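DNA-binding protein HU (PDB 1P71) binds and bends DNA as a histone-like homodimer, wrapping it to stabilise it against denaturation, and is essential for heterocyst differentiation. Local coordinates at the interface of chains A and B. Coordinates in Å, arbitrary orientation; residue numbers count along the deposited sequence, not the author numbering. Chains: chain A/B, DNA-binding protein HU.

The interface of chains A and B. Residues chain A 32-33, 36, 77; chain B 81, 85-86, 89.
B:Phe85 inserts its ring between A:Ile33 and A:Pro77, joining the C-terminal helix (83-89) of one subunit to helix 18-37 and strand 74-81 of the other in the intertwined dimer typical of the bacterial histone-like (HU) family. CG1 of A:Ile33 lies over the middle of one face, 3.6 Å from the ring atom CG of B:Phe85. The opposite face takes CB of A:Pro77, displaced toward the rim and 3.7 Å from CE1 of B:Phe85. A:Val36, one helical turn beyond A:Ile32, meets the far edge: its CB lies in the ring plane near CE1 and CZ, and its CG1 approaches CE1 of B:Phe85 at 3.8 Å. With CG anti to the backbone N (chi1 -157°), the B:Phe85 ring points away from its own helix toward these chain A groups. The pyrrolidine of A:Pro77 also spans two elements of chain B, CG resting 3.5 Å from the CB methyl of B:Ala81 and CD facing the branches of B:Val89. One turn along from B:Phe85, B:Val89 sets CG2 4.0 Å from CG1 of A:Val36. Behind this apolar layer, B:Arg86 folds back within its own chain and grips the carbonyl O of B:Ala81 side-on: NE donates at 2.7 Å from above the carbonyl plane, while NH2 donates in that plane, onto a lone pair of the oxygen, at 3.0 Å. This pair of hydrogen bonds ties the helix to the end of strand 74-81 and probably helps hold B:Ala81 against the proline.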
# COMPACT_ATOMS: atom_id res chain seq x y z
N ILE A 32 -3.41 8.59 -5.75
CA ILE A 32 -3.85 7.27 -5.35
C ILE A 32 -5.08 7.36 -4.44
O ILE A 32 -6.07 6.66 -4.66
CB ILE A 32 -2.71 6.48 -4.64
CG1 ILE A 32 -1.62 6.11 -5.65
CG2 ILE A 32 -3.29 5.24 -3.96
CD1 ILE A 32 -0.28 5.65 -5.00
N ILE A 33 -5.01 8.22 -3.42
CA ILE A 33 -6.11 8.42 -2.48
C ILE A 33 -7.38 8.88 -3.20
O ILE A 33 -8.48 8.41 -2.89
CB ILE A 33 -5.67 9.44 -1.39
CG1 ILE A 33 -4.63 8.82 -0.45
CG2 ILE A 33 -6.84 9.98 -0.62
CD1 ILE A 33 -3.93 9.84 0.45
N VAL A 36 -8.80 5.89 -5.43
CA VAL A 36 -9.42 4.89 -4.55
C VAL A 36 -10.75 5.41 -3.96
O VAL A 36 -11.74 4.69 -3.95
CB VAL A 36 -8.43 4.38 -3.48
CG1 VAL A 36 -9.16 3.55 -2.36
CG2 VAL A 36 -7.31 3.55 -4.14
N PRO A 77 -10.01 1.56 2.49
CA PRO A 77 -8.95 1.34 1.51
C PRO A 77 -8.24 -0.01 1.76
O PRO A 77 -8.13 -0.45 2.92
CB PRO A 77 -8.02 2.55 1.73
CG PRO A 77 -8.31 3.04 3.11
CD PRO A 77 -9.67 2.60 3.48
N ALA B 81 -3.49 2.20 6.07
CA ALA B 81 -3.89 3.47 5.48
C ALA B 81 -3.93 4.52 6.56
O ALA B 81 -4.38 4.25 7.67
CB ALA B 81 -5.24 3.33 4.83
N PHE B 85 -6.56 9.18 4.28
CA PHE B 85 -6.97 8.16 3.32
C PHE B 85 -8.27 7.47 3.74
O PHE B 85 -9.18 7.28 2.92
CB PHE B 85 -5.85 7.13 3.19
CG PHE B 85 -5.86 6.37 1.91
CD1 PHE B 85 -6.99 6.37 1.08
CD2 PHE B 85 -4.76 5.63 1.53
CE1 PHE B 85 -7.01 5.65 -0.10
CE2 PHE B 85 -4.78 4.90 0.33
CZ PHE B 85 -5.91 4.93 -0.48
N ARG B 86 -8.36 7.09 5.02
CA ARG B 86 -9.50 6.38 5.55
C ARG B 86 -10.73 7.27 5.52
O ARG B 86 -11.82 6.80 5.20
CB ARG B 86 -9.21 5.90 6.97
CG ARG B 86 -8.33 4.67 7.04
CD ARG B 86 -8.09 4.13 8.44
NE ARG B 86 -6.77 3.49 8.55
CZ ARG B 86 -6.51 2.34 9.18
NH1 ARG B 86 -7.49 1.67 9.79
NH2 ARG B 86 -5.27 1.86 9.22
N VAL B 89 -12.17 7.89 1.84
CA VAL B 89 -12.93 6.71 1.39
C VAL B 89 -14.30 6.61 2.11
O VAL B 89 -15.31 6.22 1.52
CB VAL B 89 -12.05 5.41 1.57
CG1 VAL B 89 -12.82 4.15 1.25
CG2 VAL B 89 -10.82 5.47 0.70